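Local coordinates for protein (alpha-2u-globulin) (Rattus norvegicus, PDB 2A2U), which is a lipocalin that binds a hyaline droplet inducer and, as in its relatives, probably carries small hydrophobic molecules inside its beta barrel, at residues S24-L29 against I111-Y116; V43-R48 against F133-L138; E68-F73 against V89-P94; G105-T110 against F122-F127. One frame throughout, in Å; residues are numbered along the deposited sequence.

Interaction 1: S24-L29 against I111-Y116; sequences STRGNL and ILKTDY
The Y116 ring has the T114 methyl over one face, CG2 lying 3.9 Å above the ring plane and displaced toward the rim. L29 meets the same ring obliquely, its CD1 3.8 Å from Y116 CE1, and K33 makes a cation-pi contact with it. The phenol OH accepts from D30 N and is hydrogen-bonded to a water that also donates weakly to N28 O. The other flat group, the R26 guanidinium, is poorly ordered; its NH2 comes within 3.3 Å of K113 NZ, an oblique approach of two like charges that should be unfavourable, with no hydrogen bond between them. Segment 24-29 is the irregular, partly helix-like lead-in to strand 36-44 and lies against the end of strand 106-114, as the N-terminal extension of lipocalins packs on the end of the barrel. Strand 106-114 is itself distorted here: L112 and K113 both face M121 in a classic beta bulge, and T114 OG1 accepts from Y116 N in an ST turn and is also hydrogen-bonded to Y119 O. S24 makes the join through its backbone N and its hydroxyl. Its N donates to I111 O (3.0 Å), and its OG, held between backbone N and carbonyl carbon (chi1 75°), accepts from I111 N at 2.9 Å and also bonds G97 O. L29 then spreads its two methyls, CD2 3.2 Å from I111 CD1 and CD1 3.3 Å from T114 CG2, crossing both side chains nearly at right angles.

Interaction 2: V43-R48 against F133-L138; sequences VASNKR and FQLMVL
Residues 43-47 and 133-137 run antiparallel, their end-to-end directions 170° apart. A44 and M136 form a hydrogen-bonded pair: A44 N to M136 O and M136 N to A44 O both measure 2.8 Å, each donor lying nearly along the C=O axis. V43 and V137 make the adjoining non-hydrogen-bonded pair. Beyond A44 a serine side chain takes over the bonding. With OG anti to its backbone N (chi1 180°), S45 donates from OG to Q134 O over 2.8 Å, nearly along that carbonyl's axis, and accepts from K47 N at 3.3 Å. This second bond defines an ST turn, so one hydroxyl both ties the departing chain to strand 131-140 and holds its bend, which continues as an inverse gamma turn centred on K47. An alanine in place of S45 has no hydroxyl for Q134 O or K47 N, and would probably loosen both the turn and its tie to the strand. S45 CB also rests 3.7 Å from L135 CD1. F133 meets this turn obliquely, its CD1 3.6 Å from S45 OG and its CD2 3.9 Å from K47 CD, the lysine crossing it at about a right angle. V43 and V137 touch through their CG1 methyls at 3.6 Å. That pair faces the opposite way from A44 and M136, which pack against helix 147-158 at C157, F153 and L156, while strand 119-128 flanks residues 133-138 and I168 of strand 167-169 bonds the backbone of V43.

Interaction 3: E68-F73 against V89-P94; sequences ENSLGF and VAYKTP
E68 and N69 form the turn by which the chain leaves strand 60-67, N69 taking a positive phi (58°) within it. E68 reaches the third subunit, where its OE2 takes the backbone N of E85. N69 OD1 bonds N129 N of the second subunit, while its carbonyl O accepts from K92 N at 3.0 Å, the donor standing 30° above the carbonyl plane. S70 holds OG in the crowded position between backbone N and carbonyl carbon. Its CB lies only 2.9 Å from A90 O and is 3.9 Å from both V89 CG1 and Y91 CD1, so this small residue is closely packed opposite Y91 in a non-hydrogen-bonded pair. L71 carries the central hydrogen-bonded pair: L71 N reaches A90 O at 3.0 Å, and L71 O receives A90 N at 2.9 Å with an almost straight N-H...O angle of 170°. G72 pairs with V89, whose side chain shares the face of S70 and Y91. F73, its CG anti to the carbonyl carbon, swings back so that A90 CB meets the ring's edge near its plane, 3.9 Å from CE1. The strands thus build one hairpin of the antiparallel barrel. L71 and F73 continue the packing onto V66, M61 and I64 of strand 60-67; across the hairpin, A90 touches V101 and K92 touches Y99 on strand 99-102.

Interaction 4: G105-T110 against F122-F127; sequences GGNTFT and FHLINF
N107 and N126 point the same way, side by side, and join through their amides: N126 ND2 donates to N107 OD1 at 2.9 Å. The acceptor lies near N126's own amide plane, but the donor sits above that of N107, the two planes being 47° apart. Each ND2 has backbone partners too, N107 with Y103 O and V101 O, N126 with D104 O. A leucine in place of N107 has no amide for N126 ND2, Y103 O or V101 O, and would probably weaken this polar join. L124, CG anti to its backbone N, lays CD1 3.8 Å from N107 CB. The strands are neighbours in the up-and-down antiparallel barrel of the lipocalins, joined as a hairpin through three hydrogen-bonded pairs, G106-F127, T108-I125 and T110-H123. F109 takes the crowded rotamer, CG between backbone N and carbonyl carbon (chi1 68°), whereas F122 has CG anti to the carbonyl carbon. The side chains run side by side, but their rings meet obliquely, centroids 5.9 Å apart and planes at 80°, with F109 CD1 3.9 Å from F122 CD1. F109 CB also meets L124 CB at 3.8 Å. On the other face H123, CG anti to its N, sends NE2 to Q134 OE1, while T110 OG1 lies at the imidazole edge, 4.0 Å from H123 CB.

Interaction 4 is the common neighbour of the other three. It shares strand 106-114 with interaction 1, where I111 CG1 packs 3.6 Å from F122 CE1. Toward interaction 2, bonds such as the probable one from L135 N to L124 O (2.7 Å) join the next strand. Interactions 1 and 2 also touch directly, L112 CD2 to M136 CE at 3.3 Å. Interactions 2 and 3 lie on opposite sides of the chain's centre, their own centres about 21 Å apart. Interaction 3 meets interaction 4 through A90 CB and F109 CZ at 3.4 Å. With F73 CE1 3.9 Å from F109 CZ and F73 CE2 4.2 Å from F122 CZ, these phenylalanines cluster within the barrel, probably lining the lipocalin pocket. Interactions 3 and 4 also share the subunit interface, where K92 of one chain meets F127 of the other.

Interaction 1: S24-L29 against I111-Y116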
loop_
_atom_site.group_PDB
_atom_site.type_symbol
_atom_site.label_atom_id
_atom_site.label_comp_id
_atom_site.label_asym_id
_atom_site.label_seq_id
_atom_site.Cartn_x
_atom_site.Cartn_y
_atom_site.Cartn_z
ATOM N N SER A 24 13.238 7.210 21.308
ATOM C CA SER A 24 12.155 7.914 20.617
ATOM C C SER A 24 11.158 8.379 21.656
ATOM O O SER A 24 10.682 9.512 21.605
ATOM C CB SER A 24 11.471 7.024 19.560
ATOM O OG SER A 24 10.621 6.049 20.142
ATOM N N THR A 25 10.901 7.512 22.629
ATOM C CA THR A 25 9.979 7.816 23.714
ATOM C C THR A 25 10.572 8.943 24.570
ATOM O O THR A 25 9.894 9.929 24.860
ATOM C CB THR A 25 9.688 6.558 24.585
ATOM O OG1 THR A 25 10.873 6.152 25.282
ATOM C CG2 THR A 25 9.224 5.399 23.711
ATOM N N ARG A 26 11.859 8.826 24.902
ATOM C CA ARG A 26 12.558 9.839 25.696
ATOM C C ARG A 26 12.571 11.156 24.910
ATOM O O ARG A 26 12.639 12.237 25.495
ATOM C CB ARG A 26 14.001 9.384 25.975
ATOM C CG ARG A 26 14.663 9.955 27.239
ATOM C CD ARG A 26 16.148 9.569 27.362
ATOM N NE ARG A 26 16.395 8.124 27.357
ATOM C CZ ARG A 26 17.434 7.538 26.758
ATOM N NH1 ARG A 26 18.341 8.259 26.104
ATOM N NH2 ARG A 26 17.585 6.221 26.828
ATOM N N GLY A 27 12.490 11.056 23.585
ATOM C CA GLY A 27 12.499 12.242 22.746
ATOM C C GLY A 27 13.852 12.919 22.784
ATOM O O GLY A 27 14.002 13.992 23.367
ATOM N N ASN A 28 14.841 12.264 22.184
ATOM C CA ASN A 28 16.215 12.759 22.121
ATOM C C ASN A 28 16.953 11.973 21.046
ATOM O O ASN A 28 18.109 12.256 20.726
ATOM C CB ASN A 28 16.920 12.599 23.476
ATOM C CG ASN A 28 16.862 11.178 24.014
ATOM O OD1 ASN A 28 16.149 10.322 23.490
ATOM N ND2 ASN A 28 17.598 10.933 25.087
ATOM N N LEU A 29 16.244 11.001 20.484
ATOM C CA LEU A 29 16.756 10.138 19.439
ATOM C C LEU A 29 17.030 10.890 18.133
ATOM O O LEU A 29 16.444 11.927 17.864
ATOM C CB LEU A 29 15.744 9.030 19.174
ATOM C CG LEU A 29 16.181 8.036 18.106
ATOM C CD1 LEU A 29 17.120 7.024 18.722
ATOM C CD2 LEU A 29 14.990 7.354 17.499
ATOM N N ILE A 111 11.111 3.241 19.712
ATOM C CA ILE A 111 12.528 2.947 19.851
ATOM C C ILE A 111 12.830 3.149 21.318
ATOM O O ILE A 111 12.912 4.272 21.808
ATOM C CB ILE A 111 13.363 3.874 18.964
ATOM C CG1 ILE A 111 12.967 3.641 17.505
ATOM C CG2 ILE A 111 14.837 3.601 19.153
ATOM C CD1 ILE A 111 13.537 4.626 16.527
ATOM N N LEU A 112 12.914 2.032 22.021
ATOM C CA LEU A 112 13.140 2.016 23.451
ATOM C C LEU A 112 14.511 2.519 23.877
ATOM O O LEU A 112 14.604 3.390 24.742
ATOM C CB LEU A 112 12.913 0.601 23.978
ATOM C CG LEU A 112 12.226 0.473 25.329
ATOM C CD1 LEU A 112 10.899 1.196 25.283
ATOM C CD2 LEU A 112 12.018 -0.990 25.655
ATOM N N LYS A 113 15.568 1.967 23.282
ATOM C CA LYS A 113 16.937 2.358 23.620
ATOM C C LYS A 113 17.900 2.037 22.479
ATOM O O LYS A 113 17.775 1.004 21.833
ATOM C CB LYS A 113 17.379 1.654 24.910
ATOM C CG LYS A 113 18.740 2.083 25.433
ATOM C CD LYS A 113 19.054 1.436 26.779
ATOM C CE LYS A 113 18.298 2.102 27.924
ATOM N NZ LYS A 113 18.778 3.494 28.200
ATOM N N THR A 114 18.844 2.935 22.226
ATOM C CA THR A 114 19.824 2.727 21.166
ATOM C C THR A 114 21.103 3.500 21.458
ATOM O O THR A 114 21.068 4.532 22.124
ATOM C CB THR A 114 19.277 3.178 19.786
ATOM O OG1 THR A 114 20.143 2.714 18.744
ATOM C CG2 THR A 114 19.211 4.690 19.698
ATOM N N ASP A 115 22.233 2.949 21.028
ATOM C CA ASP A 115 23.522 3.601 21.194
ATOM C C ASP A 115 24.038 3.900 19.787
ATOM O O ASP A 115 25.157 4.350 19.595
ATOM C CB ASP A 115 24.476 2.719 22.007
ATOM C CG ASP A 115 25.179 1.669 21.183
ATOM O OD1 ASP A 115 24.590 1.163 20.212
ATOM O OD2 ASP A 115 26.329 1.335 21.533
ATOM N N TYR A 116 23.175 3.611 18.816
ATOM C CA TYR A 116 23.387 3.823 17.388
ATOM C C TYR A 116 24.263 2.861 16.591
ATOM O O TYR A 116 23.828 2.332 15.565
ATOM C CB TYR A 116 23.795 5.265 17.105
ATOM C CG TYR A 116 22.759 6.285 17.508
ATOM C CD1 TYR A 116 21.562 6.416 16.807
ATOM C CD2 TYR A 116 22.981 7.125 18.590
ATOM C CE1 TYR A 116 20.621 7.376 17.177
ATOM C CE2 TYR A 116 22.055 8.072 18.961
ATOM C CZ TYR A 116 20.886 8.194 18.262
ATOM O OH TYR A 116 20.020 9.169 18.651
HETATM O O HOH W 1 21.157 10.998 20.165
#

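Interaction 2: V43-R48 against F133-L138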
loop_
_atom_site.group_PDB
_atom_site.type_symbol
_atom_site.label_atom_id
_atom_site.label_comp_id
_atom_site.label_asym_id
_atom_site.label_seq_id
_atom_site.Cartn_x
_atom_site.Cartn_y
_atom_site.Cartn_z
ATOM N N VAL A 43 14.564 -11.824 20.576
ATOM C CA VAL A 43 13.159 -11.429 20.470
ATOM C C VAL A 43 12.456 -11.964 21.708
ATOM O O VAL A 43 12.773 -13.046 22.181
ATOM C CB VAL A 43 12.457 -12.009 19.210
ATOM C CG1 VAL A 43 13.124 -11.503 17.959
ATOM C CG2 VAL A 43 12.478 -13.517 19.233
ATOM N N ALA A 44 11.499 -11.212 22.232
ATOM C CA ALA A 44 10.792 -11.643 23.422
ATOM C C ALA A 44 9.345 -11.207 23.375
ATOM O O ALA A 44 9.050 -10.053 23.063
ATOM C CB ALA A 44 11.458 -11.068 24.645
ATOM N N SER A 45 8.448 -12.141 23.668
ATOM C CA SER A 45 7.015 -11.869 23.690
ATOM C C SER A 45 6.360 -12.869 24.607
ATOM O O SER A 45 6.742 -14.036 24.604
ATOM C CB SER A 45 6.405 -12.021 22.296
ATOM O OG SER A 45 5.010 -11.756 22.327
ATOM N N ASN A 46 5.388 -12.427 25.399
ATOM C CA ASN A 46 4.696 -13.357 26.283
ATOM C C ASN A 46 3.791 -14.276 25.460
ATOM O O ASN A 46 3.475 -15.387 25.895
ATOM C CB ASN A 46 3.934 -12.624 27.390
ATOM C CG ASN A 46 4.703 -12.604 28.718
ATOM O OD1 ASN A 46 5.723 -13.277 28.869
ATOM N ND2 ASN A 46 4.208 -11.842 29.683
ATOM N N LYS A 47 3.406 -13.819 24.261
ATOM C CA LYS A 47 2.593 -14.612 23.327
ATOM C C LYS A 47 3.626 -15.371 22.495
ATOM O O LYS A 47 3.760 -15.167 21.287
ATOM C CB LYS A 47 1.724 -13.710 22.437
ATOM C CG LYS A 47 0.650 -14.460 21.637
ATOM C CD LYS A 47 -0.649 -13.652 21.553
ATOM C CE LYS A 47 -1.831 -14.483 21.044
ATOM N NZ LYS A 47 -1.874 -14.668 19.561
ATOM N N ARG A 48 4.348 -16.248 23.191
ATOM C CA ARG A 48 5.430 -17.065 22.660
ATOM C C ARG A 48 5.229 -17.716 21.298
ATOM O O ARG A 48 6.191 -17.899 20.553
ATOM C CB ARG A 48 5.793 -18.132 23.684
ATOM C CG ARG A 48 7.274 -18.327 23.861
ATOM C CD ARG A 48 7.543 -19.497 24.777
ATOM N NE ARG A 48 8.965 -19.642 25.055
ATOM C CZ ARG A 48 9.855 -20.125 24.192
ATOM N NH1 ARG A 48 9.481 -20.521 22.980
ATOM N NH2 ARG A 48 11.130 -20.210 24.540
ATOM N N PHE A 133 -0.894 -7.849 22.089
ATOM C CA PHE A 133 0.259 -8.503 22.694
ATOM C C PHE A 133 1.503 -7.664 22.498
ATOM O O PHE A 133 1.608 -6.908 21.537
ATOM C CB PHE A 133 0.457 -9.956 22.200
ATOM C CG PHE A 133 1.032 -10.087 20.811
ATOM C CD1 PHE A 133 2.407 -10.009 20.596
ATOM C CD2 PHE A 133 0.204 -10.333 19.723
ATOM C CE1 PHE A 133 2.944 -10.170 19.318
ATOM C CE2 PHE A 133 0.731 -10.495 18.445
ATOM C CZ PHE A 133 2.101 -10.414 18.243
ATOM N N GLN A 134 2.396 -7.731 23.477
ATOM C CA GLN A 134 3.650 -7.001 23.441
ATOM C C GLN A 134 4.729 -7.830 22.770
ATOM O O GLN A 134 4.711 -9.061 22.814
ATOM C CB GLN A 134 4.111 -6.657 24.849
ATOM C CG GLN A 134 3.319 -5.583 25.530
ATOM C CD GLN A 134 3.987 -5.146 26.807
ATOM O OE1 GLN A 134 5.145 -4.737 26.798
ATOM N NE2 GLN A 134 3.276 -5.257 27.922
ATOM N N LEU A 135 5.684 -7.132 22.174
ATOM C CA LEU A 135 6.819 -7.750 21.507
ATOM C C LEU A 135 8.019 -6.834 21.697
ATOM O O LEU A 135 7.900 -5.629 21.535
ATOM C CB LEU A 135 6.557 -7.899 20.016
ATOM C CG LEU A 135 7.780 -8.452 19.294
ATOM C CD1 LEU A 135 7.905 -9.922 19.587
ATOM C CD2 LEU A 135 7.638 -8.250 17.823
ATOM N N MET A 136 9.165 -7.398 22.061
ATOM C CA MET A 136 10.372 -6.605 22.240
ATOM C C MET A 136 11.522 -7.245 21.500
ATOM O O MET A 136 11.708 -8.451 21.559
ATOM C CB MET A 136 10.695 -6.421 23.717
ATOM C CG MET A 136 9.942 -5.266 24.304
ATOM S SD MET A 136 10.292 -4.976 26.004
ATOM C CE MET A 136 11.895 -4.263 25.904
ATOM N N VAL A 137 12.262 -6.445 20.750
ATOM C CA VAL A 137 13.384 -6.979 19.994
ATOM C C VAL A 137 14.661 -6.187 20.177
ATOM O O VAL A 137 14.636 -4.974 20.426
ATOM C CB VAL A 137 13.072 -7.051 18.482
ATOM C CG1 VAL A 137 12.019 -8.090 18.211
ATOM C CG2 VAL A 137 12.586 -5.715 17.991
ATOM N N LEU A 138 15.775 -6.909 20.084
ATOM C CA LEU A 138 17.101 -6.326 20.189
ATOM C C LEU A 138 17.793 -6.584 18.862
ATOM O O LEU A 138 17.853 -7.724 18.414
ATOM C CB LEU A 138 17.897 -6.979 21.324
ATOM C CG LEU A 138 19.377 -6.612 21.455
ATOM C CD1 LEU A 138 19.505 -5.130 21.709
ATOM C CD2 LEU A 138 20.008 -7.394 22.587
#

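Interaction 3: E68-F73 against V89-P94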
loop_
_atom_site.group_PDB
_atom_site.type_symbol
_atom_site.label_atom_id
_atom_site.label_comp_id
_atom_site.label_asym_id
_atom_site.label_seq_id
_atom_site.Cartn_x
_atom_site.Cartn_y
_atom_site.Cartn_z
ATOM N N GLU A 68 11.158 9.456 4.283
ATOM C CA GLU A 68 10.389 10.634 4.686
ATOM C C GLU A 68 9.223 10.300 5.605
ATOM O O GLU A 68 8.255 9.651 5.185
ATOM C CB GLU A 68 9.849 11.374 3.475
ATOM C CG GLU A 68 10.905 12.076 2.695
ATOM C CD GLU A 68 11.602 13.181 3.448
ATOM O OE1 GLU A 68 11.021 13.731 4.407
ATOM O OE2 GLU A 68 12.741 13.512 3.062
ATOM N N ASN A 69 9.296 10.778 6.846
ATOM C CA ASN A 69 8.244 10.534 7.836
ATOM C C ASN A 69 8.005 9.034 8.060
ATOM O O ASN A 69 6.927 8.632 8.492
ATOM C CB ASN A 69 6.915 11.198 7.415
ATOM C CG ASN A 69 7.036 12.700 7.204
ATOM O OD1 ASN A 69 7.454 13.439 8.097
ATOM N ND2 ASN A 69 6.632 13.161 6.023
ATOM N N SER A 70 9.012 8.213 7.784
ATOM C CA SER A 70 8.880 6.775 7.952
ATOM C C SER A 70 10.214 6.010 7.974
ATOM O O SER A 70 11.287 6.582 7.780
ATOM C CB SER A 70 7.995 6.228 6.840
ATOM O OG SER A 70 8.567 6.537 5.586
ATOM N N LEU A 71 10.117 4.707 8.215
ATOM C CA LEU A 71 11.254 3.804 8.259
ATOM C C LEU A 71 10.953 2.579 7.395
ATOM O O LEU A 71 9.853 2.050 7.438
ATOM C CB LEU A 71 11.493 3.331 9.691
ATOM C CG LEU A 71 11.971 4.347 10.722
ATOM C CD1 LEU A 71 11.981 3.690 12.101
ATOM C CD2 LEU A 71 13.361 4.863 10.351
ATOM N N GLY A 72 11.927 2.131 6.616
ATOM C CA GLY A 72 11.728 0.955 5.797
ATOM C C GLY A 72 12.469 -0.177 6.461
ATOM O O GLY A 72 13.554 0.029 6.975
ATOM N N PHE A 73 11.900 -1.370 6.455
ATOM C CA PHE A 73 12.541 -2.517 7.068
ATOM C C PHE A 73 12.642 -3.661 6.072
ATOM O O PHE A 73 11.621 -4.153 5.592
ATOM C CB PHE A 73 11.729 -3.004 8.270
ATOM C CG PHE A 73 11.691 -2.039 9.419
ATOM C CD1 PHE A 73 10.775 -0.994 9.439
ATOM C CD2 PHE A 73 12.563 -2.187 10.497
ATOM C CE1 PHE A 73 10.733 -0.106 10.512
ATOM C CE2 PHE A 73 12.525 -1.301 11.576
ATOM C CZ PHE A 73 11.609 -0.263 11.581
ATOM N N VAL A 89 7.102 -0.733 5.307
ATOM C CA VAL A 89 7.280 0.671 5.635
ATOM C C VAL A 89 6.430 0.984 6.864
ATOM O O VAL A 89 5.276 0.579 6.952
ATOM C CB VAL A 89 6.877 1.589 4.469
ATOM C CG1 VAL A 89 6.915 3.040 4.906
ATOM C CG2 VAL A 89 7.828 1.396 3.307
ATOM N N ALA A 90 7.036 1.647 7.836
ATOM C CA ALA A 90 6.360 2.022 9.066
ATOM C C ALA A 90 6.268 3.539 9.065
ATOM O O ALA A 90 7.257 4.211 8.840
ATOM C CB ALA A 90 7.159 1.530 10.272
ATOM N N TYR A 91 5.090 4.081 9.337
ATOM C CA TYR A 91 4.900 5.522 9.330
ATOM C C TYR A 91 4.930 6.167 10.686
ATOM O O TYR A 91 4.458 5.599 11.659
ATOM C CB TYR A 91 3.580 5.833 8.691
ATOM C CG TYR A 91 3.488 5.268 7.326
ATOM C CD1 TYR A 91 4.174 5.857 6.269
ATOM C CD2 TYR A 91 2.732 4.138 7.083
ATOM C CE1 TYR A 91 4.106 5.333 4.992
ATOM C CE2 TYR A 91 2.654 3.603 5.820
ATOM C CZ TYR A 91 3.345 4.204 4.775
ATOM O OH TYR A 91 3.283 3.655 3.511
ATOM N N LYS A 92 5.452 7.383 10.735
ATOM C CA LYS A 92 5.536 8.130 11.979
ATOM C C LYS A 92 4.146 8.682 12.298
ATOM O O LYS A 92 3.474 9.202 11.415
ATOM C CB LYS A 92 6.547 9.268 11.827
ATOM C CG LYS A 92 6.770 10.075 13.080
ATOM C CD LYS A 92 7.512 9.304 14.153
ATOM C CE LYS A 92 6.888 9.557 15.516
ATOM N NZ LYS A 92 6.792 11.011 15.838
ATOM N N THR A 93 3.698 8.521 13.537
ATOM C CA THR A 93 2.385 9.013 13.938
ATOM C C THR A 93 2.539 10.283 14.768
ATOM O O THR A 93 3.647 10.636 15.172
ATOM C CB THR A 93 1.606 7.960 14.761
ATOM O OG1 THR A 93 2.080 7.947 16.111
ATOM C CG2 THR A 93 1.779 6.580 14.165
ATOM N N PRO A 94 1.430 11.010 15.002
ATOM C CA PRO A 94 1.490 12.241 15.793
ATOM C C PRO A 94 1.828 12.087 17.281
ATOM O O PRO A 94 2.088 13.089 17.937
ATOM C CB PRO A 94 0.095 12.841 15.600
ATOM C CG PRO A 94 -0.371 12.281 14.296
ATOM C CD PRO A 94 0.129 10.876 14.330
HETATM O O HOH W 2 3.843 9.655 8.416
#

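Interaction 4: G105-T110 against F122-F127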
loop_
_atom_site.group_PDB
_atom_site.type_symbol
_atom_site.label_atom_id
_atom_site.label_comp_id
_atom_site.label_asym_id
_atom_site.label_seq_id
_atom_site.Cartn_x
_atom_site.Cartn_y
_atom_site.Cartn_z
ATOM N N GLY A 105 -1.811 -7.621 11.652
ATOM C CA GLY A 105 -2.600 -6.759 12.514
ATOM C C GLY A 105 -2.085 -5.329 12.483
ATOM O O GLY A 105 -1.294 -4.964 11.611
ATOM N N GLY A 106 -2.559 -4.511 13.417
ATOM C CA GLY A 106 -2.126 -3.130 13.485
ATOM C C GLY A 106 -1.050 -3.058 14.535
ATOM O O GLY A 106 -1.281 -3.457 15.674
ATOM N N ASN A 107 0.122 -2.560 14.158
ATOM C CA ASN A 107 1.243 -2.476 15.082
ATOM C C ASN A 107 1.678 -1.068 15.419
ATOM O O ASN A 107 1.803 -0.219 14.547
ATOM C CB ASN A 107 2.462 -3.201 14.509
ATOM C CG ASN A 107 2.193 -4.647 14.201
ATOM O OD1 ASN A 107 2.119 -5.478 15.103
ATOM N ND2 ASN A 107 2.088 -4.969 12.915
ATOM N N THR A 108 1.963 -0.853 16.692
ATOM C CA THR A 108 2.452 0.424 17.169
ATOM C C THR A 108 3.765 0.120 17.877
ATOM O O THR A 108 3.813 -0.732 18.765
ATOM C CB THR A 108 1.451 1.074 18.130
ATOM O OG1 THR A 108 0.449 1.758 17.368
ATOM C CG2 THR A 108 2.129 2.064 19.043
ATOM N N PHE A 109 4.846 0.752 17.435
ATOM C CA PHE A 109 6.139 0.520 18.065
ATOM C C PHE A 109 6.933 1.778 18.344
ATOM O O PHE A 109 6.663 2.828 17.773
ATOM C CB PHE A 109 6.983 -0.469 17.265
ATOM C CG PHE A 109 7.431 0.041 15.935
ATOM C CD1 PHE A 109 8.599 0.789 15.815
ATOM C CD2 PHE A 109 6.720 -0.272 14.792
ATOM C CE1 PHE A 109 9.052 1.224 14.575
ATOM C CE2 PHE A 109 7.157 0.153 13.550
ATOM C CZ PHE A 109 8.336 0.903 13.438
ATOM N N THR A 110 7.880 1.666 19.271
ATOM C CA THR A 110 8.745 2.776 19.651
ATOM C C THR A 110 10.180 2.300 19.790
ATOM O O THR A 110 10.439 1.107 19.921
ATOM C CB THR A 110 8.328 3.394 20.992
ATOM O OG1 THR A 110 8.252 2.371 21.990
ATOM C CG2 THR A 110 6.988 4.067 20.876
ATOM N N PHE A 122 13.556 -2.240 20.260
ATOM C CA PHE A 122 12.246 -1.758 19.857
ATOM C C PHE A 122 11.213 -2.410 20.753
ATOM O O PHE A 122 11.397 -3.531 21.214
ATOM C CB PHE A 122 11.937 -2.160 18.415
ATOM C CG PHE A 122 12.715 -1.407 17.371
ATOM C CD1 PHE A 122 12.255 -0.190 16.898
ATOM C CD2 PHE A 122 13.856 -1.960 16.798
ATOM C CE1 PHE A 122 12.910 0.460 15.870
ATOM C CE2 PHE A 122 14.518 -1.317 15.772
ATOM C CZ PHE A 122 14.044 -0.107 15.305
ATOM N N HIS A 123 10.126 -1.696 21.004
ATOM C CA HIS A 123 9.028 -2.217 21.803
ATOM C C HIS A 123 7.779 -2.087 20.938
ATOM O O HIS A 123 7.426 -0.993 20.502
ATOM C CB HIS A 123 8.859 -1.425 23.091
ATOM C CG HIS A 123 7.664 -1.843 23.887
ATOM N ND1 HIS A 123 6.532 -1.075 23.982
ATOM C CD2 HIS A 123 7.409 -2.984 24.571
ATOM C CE1 HIS A 123 5.619 -1.720 24.684
ATOM N NE2 HIS A 123 6.130 -2.887 25.054
ATOM N N LEU A 124 7.107 -3.202 20.703
ATOM C CA LEU A 124 5.932 -3.211 19.852
ATOM C C LEU A 124 4.685 -3.831 20.458
ATOM O O LEU A 124 4.755 -4.851 21.138
ATOM C CB LEU A 124 6.269 -3.936 18.540
ATOM C CG LEU A 124 5.140 -4.376 17.598
ATOM C CD1 LEU A 124 5.638 -4.412 16.186
ATOM C CD2 LEU A 124 4.573 -5.733 17.982
ATOM N N ILE A 125 3.540 -3.219 20.167
ATOM C CA ILE A 125 2.247 -3.725 20.612
ATOM C C ILE A 125 1.471 -4.091 19.350
ATOM O O ILE A 125 1.440 -3.328 18.394
ATOM C CB ILE A 125 1.433 -2.685 21.383
ATOM C CG1 ILE A 125 2.263 -2.084 22.505
ATOM C CG2 ILE A 125 0.203 -3.348 21.993
ATOM C CD1 ILE A 125 1.597 -0.889 23.159
ATOM N N ASN A 126 0.830 -5.247 19.354
ATOM C CA ASN A 126 0.074 -5.690 18.190
ATOM C C ASN A 126 -1.420 -5.799 18.475
ATOM O O ASN A 126 -1.807 -6.159 19.573
ATOM C CB ASN A 126 0.618 -7.040 17.721
ATOM C CG ASN A 126 -0.244 -7.683 16.658
ATOM O OD1 ASN A 126 -1.230 -8.348 16.971
ATOM N ND2 ASN A 126 0.137 -7.517 15.396
ATOM N N PHE A 127 -2.249 -5.412 17.511
ATOM C CA PHE A 127 -3.695 -5.524 17.660
ATOM C C PHE A 127 -4.275 -6.291 16.487
ATOM O O PHE A 127 -4.050 -5.938 15.331
ATOM C CB PHE A 127 -4.375 -4.172 17.727
ATOM C CG PHE A 127 -5.861 -4.261 17.708
ATOM C CD1 PHE A 127 -6.575 -4.428 18.886
ATOM C CD2 PHE A 127 -6.543 -4.261 16.497
ATOM C CE1 PHE A 127 -7.945 -4.598 18.854
ATOM C CE2 PHE A 127 -7.903 -4.431 16.454
ATOM C CZ PHE A 127 -8.612 -4.602 17.630
#